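Local coordinates for carboxymuconolactone decarboxylase family protein (Thermotoga maritima, PDB 1VKE), which probably works as a peroxiredoxin-like oxidoreductase of the carboxymuconolactone decarboxylase family, with a possible part in the antioxidative response, at the interface of chains A and B and the interface of chains A and C. Residues are numbered along the deposited sequence; one frame, centred on the assembly and turned at random. Chains: chain A/B/C, carboxymuconolactone decarboxylase family protein.

Contact 1 pairs chains A and B across a two-fold, whereas contact 2 joins chain A to chain C through unlike surfaces; the centres of their C-alpha atoms lie about 17 Å apart. Helix 89-103 serves both. B:Ile98 and B:Val102 of that helix enter contact 1, while A:Leu100 enters contact 2, and two residues in either direction along a helix point to roughly opposite sides, so one helix can meet two neighbours at once. Chain A thereby touches two partners in a six-copy assembly, which suggests that two kinds of interface build the hexamer, although these patches alone do not establish it in solution.

Contact 1: the interface of chains A and B. Residues chain A 61-62, 64-65, 68-69; chain B 64-65, 68, 98, 102.
Helix 55-68 of chain A, with the loop residue A:Leu69 that follows it, packs against helices 55-68 and 89-103 of chain B. In this carboxymuconolactone decarboxylase family protein, helix 55-68 leads to the CXXC motif formed by Cys71 and Cys74, so the apolar seam may help to hold the segment just ahead of the cysteine pair. The two copies of the helix draw near at Ala65: A:Ala65 CA lies 5.5 Å from B:Ala65 CA, against 8.6 Å between A:Val68 CA and B:Val68 CA. The small alanine side chains probably permit this approach. The methyl of A:Ala65 fits between two valine branches, with its CB 3.8 Å from B:Val102 CG1 and a similar span from B:Val64 CG1; chain B hides 41 Å² of this alanine. B:Val64 turns CG1 anti to its backbone N (chi1 168°), and that branch reaches both the alanine methyl and the carbonyl oxygen of A:Met61. The valines at 68 meet through matching methyls, CG2 to CG2 at 3.9 Å between A:Val68 and B:Val68, their side chains crossing obliquely. In each, chi1 near -60° sets CG1 anti to the carbonyl carbon and leaves CG2 between backbone N and carbonyl carbon, facing the other valine. A:Leu69 lays CD1 beside this pair, 3.7 Å from B:Val102 CG1 and also against B:Val68 CG2. At the opposite end, the extended A:Met61 runs nearly perpendicular to B:Ile98, whose CD1 lies 4.1 Å from the thioether sulfur SD of A:Met61 and equally touches its CB.

Contact 2: the interface of chains A and C. Residues chain A 100, 108, 111; chain C 37, 40-41, 44.
One face of the C:Phe40 ring is covered by A:Leu100, whose branch carbon CG lies over the ring centre, 3.9 Å from the centroid, in a CH-pi contact. The C:Phe41 ring receives A:Ile108 instead: CD1 sits over one face, shifted toward the rim, 3.8 Å from C:Phe41 CZ. The two ring planes are turned about 74° from each other, and A:Ile108 CD1 occupies the angle between them, since it also lies 3.9 Å from the rim carbon CE1 of C:Phe40, displaced to the same side of that ring as A:Leu100. A single methyl therefore touches both aromatics.

A:Leu100 spreads its two methyls across the phenyl face: CD2 leans toward the attachment end, 3.8 Å from C:Phe40 CG, whereas CD1 reaches CE1 and the far end. CD2 also lies 4.1 Å from the methyl CG2 of C:Thr37, about one helical turn before C:Phe40. The A:Ile108 and C:Phe41 side chains approach from opposing sides, the isoleucine ending over the ring face, with CG1 anti to its carbonyl carbon (chi1 -70°) and the chain extended through chi2 175°; this sends CD1 outward while CG2 reaches CZ of C:Phe41 from its other branch. Chain C hides 56 Å² of A:Ile108, and chain A hides 49 Å² of C:Phe41. Substituting C:Phe40 by an alanine would probably strip A:Leu100 of the flat surface it lies on and deprive A:Ile108 CD1 of one of its two aromatic neighbours. At the margins, A:Leu111 flanks C:Phe41 loosely, and the carboxylate oxygen OD2 of C:Asp44 lies 4.0 Å from A:Ile108 CD1.

Within this all-helical fold, helix 35-46 of chain C lays the face bearing residues 37, 40, 41 and 44 across the C-terminal part of helix 89-103 and the start of helix 108-126 of chain A, which the short 3-10 helix 105-107 connects.

Contact 1: the interface of chains A and B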
# COMPACT_ATOMS: atom_id res chain seq x y z
N MET A 61 15.78 -9.58 -7.21
CA MET A 61 15.39 -8.32 -6.54
C MET A 61 14.03 -7.83 -6.99
O MET A 61 13.21 -7.38 -6.17
CB MET A 61 16.44 -7.23 -6.72
CG MET A 61 17.67 -7.57 -5.95
SD MET A 61 18.94 -6.47 -6.47
CE MET A 61 20.21 -7.05 -5.34
N GLY A 62 13.76 -7.94 -8.29
CA GLY A 62 12.46 -7.64 -8.80
C GLY A 62 11.37 -8.51 -8.20
O GLY A 62 10.25 -8.03 -7.88
N VAL A 64 11.46 -9.97 -5.25
CA VAL A 64 11.26 -9.54 -3.84
C VAL A 64 10.38 -8.28 -3.79
O VAL A 64 9.43 -8.20 -3.00
CB VAL A 64 12.63 -9.31 -3.07
CG1 VAL A 64 12.40 -8.62 -1.71
CG2 VAL A 64 13.30 -10.62 -2.90
N ALA A 65 10.71 -7.26 -4.58
CA ALA A 65 9.92 -6.02 -4.54
C ALA A 65 8.47 -6.28 -4.94
O ALA A 65 7.55 -5.74 -4.35
CB ALA A 65 10.52 -5.06 -5.51
N VAL A 68 6.61 -8.16 -1.92
CA VAL A 68 6.27 -7.33 -0.75
C VAL A 68 5.17 -6.32 -1.11
O VAL A 68 4.36 -5.95 -0.27
CB VAL A 68 7.45 -6.61 -0.06
CG1 VAL A 68 8.42 -7.54 0.47
CG2 VAL A 68 8.06 -5.56 -0.94
N LEU A 69 5.13 -5.89 -2.38
CA LEU A 69 4.11 -4.97 -2.88
C LEU A 69 2.86 -5.65 -3.44
O LEU A 69 1.88 -4.96 -3.80
CB LEU A 69 4.69 -4.02 -3.91
CG LEU A 69 5.75 -3.04 -3.39
CD1 LEU A 69 6.42 -2.45 -4.61
CD2 LEU A 69 5.20 -1.99 -2.55
N VAL B 64 16.27 -3.29 -0.99
CA VAL B 64 15.26 -3.07 -2.03
C VAL B 64 13.85 -3.04 -1.38
O VAL B 64 13.03 -2.16 -1.64
CB VAL B 64 15.33 -4.16 -3.14
CG1 VAL B 64 14.09 -4.09 -4.04
CG2 VAL B 64 16.58 -4.00 -3.96
N ALA B 65 13.58 -4.02 -0.54
CA ALA B 65 12.25 -4.12 0.09
C ALA B 65 11.99 -2.92 1.00
O ALA B 65 10.90 -2.32 0.99
CB ALA B 65 12.11 -5.45 0.87
N VAL B 68 11.30 0.27 -1.39
CA VAL B 68 9.96 0.33 -2.02
C VAL B 68 8.83 0.52 -0.99
O VAL B 68 7.80 1.08 -1.30
CB VAL B 68 9.61 -0.91 -2.96
CG1 VAL B 68 10.58 -1.03 -4.11
CG2 VAL B 68 9.46 -2.20 -2.23
N ILE B 98 16.24 -0.36 -9.08
CA ILE B 98 15.13 -1.34 -9.21
C ILE B 98 14.03 -0.92 -8.26
O ILE B 98 12.84 -0.86 -8.62
CB ILE B 98 15.61 -2.80 -8.94
CG1 ILE B 98 16.49 -3.28 -10.09
CG2 ILE B 98 14.40 -3.74 -8.65
CD1 ILE B 98 17.30 -4.55 -9.75
N VAL B 102 10.21 0.11 -9.54
CA VAL B 102 9.11 -0.66 -9.01
C VAL B 102 8.21 0.19 -8.09
O VAL B 102 6.98 0.15 -8.16
CB VAL B 102 9.63 -1.96 -8.27
CG1 VAL B 102 8.49 -2.72 -7.66
CG2 VAL B 102 10.36 -2.87 -9.25

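Contact 2: the interface of chains A and C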
# COMPACT_ATOMS: atom_id res chain seq x y z
N LEU A 100 8.21 -12.43 2.59
CA LEU A 100 7.16 -12.86 3.49
C LEU A 100 7.37 -12.20 4.85
O LEU A 100 6.44 -11.66 5.47
CB LEU A 100 7.18 -14.39 3.61
CG LEU A 100 6.24 -14.99 4.66
CD1 LEU A 100 4.79 -14.67 4.33
CD2 LEU A 100 6.44 -16.49 4.72
N ILE A 108 0.91 -13.93 2.11
CA ILE A 108 0.72 -15.39 1.95
C ILE A 108 -0.08 -15.82 0.70
O ILE A 108 0.36 -16.72 -0.01
CB ILE A 108 0.22 -16.09 3.26
CG1 ILE A 108 1.37 -16.06 4.28
CG2 ILE A 108 -0.27 -17.53 2.99
CD1 ILE A 108 0.99 -16.59 5.63
N LEU A 111 2.20 -15.62 -2.16
CA LEU A 111 3.26 -16.66 -2.09
C LEU A 111 2.70 -17.96 -2.59
O LEU A 111 3.35 -18.71 -3.35
CB LEU A 111 3.76 -16.72 -0.64
CG LEU A 111 4.77 -17.77 -0.24
CD1 LEU A 111 6.10 -17.43 -0.87
CD2 LEU A 111 4.87 -17.76 1.29
N THR C 37 10.08 -20.39 6.41
CA THR C 37 8.69 -20.29 5.97
C THR C 37 7.78 -20.95 7.02
O THR C 37 6.76 -20.38 7.41
CB THR C 37 8.48 -21.00 4.64
OG1 THR C 37 9.62 -20.82 3.79
CG2 THR C 37 7.34 -20.38 3.91
N PHE C 40 7.40 -18.90 10.14
CA PHE C 40 6.51 -17.76 9.93
C PHE C 40 5.05 -18.19 10.02
O PHE C 40 4.24 -17.53 10.71
CB PHE C 40 6.72 -17.08 8.57
CG PHE C 40 5.80 -15.87 8.40
CD1 PHE C 40 4.46 -16.03 8.06
CD2 PHE C 40 6.25 -14.65 8.70
CE1 PHE C 40 3.61 -14.92 8.00
CE2 PHE C 40 5.45 -13.55 8.63
CZ PHE C 40 4.12 -13.66 8.28
N PHE C 41 4.70 -19.30 9.36
CA PHE C 41 3.34 -19.79 9.44
C PHE C 41 2.95 -20.18 10.87
O PHE C 41 1.79 -20.01 11.29
CB PHE C 41 3.13 -20.97 8.49
CG PHE C 41 2.85 -20.57 7.07
CD1 PHE C 41 3.78 -19.89 6.30
CD2 PHE C 41 1.64 -20.91 6.47
CE1 PHE C 41 3.50 -19.53 4.98
CE2 PHE C 41 1.38 -20.57 5.14
CZ PHE C 41 2.32 -19.90 4.40
N ASP C 44 2.15 -16.96 12.67
CA ASP C 44 0.85 -16.47 12.20
C ASP C 44 -0.31 -17.17 12.93
O ASP C 44 -1.28 -16.54 13.34
CB ASP C 44 0.76 -16.71 10.70
CG ASP C 44 -0.44 -16.05 10.05
OD1 ASP C 44 -0.84 -14.95 10.44
OD2 ASP C 44 -1.02 -16.60 9.10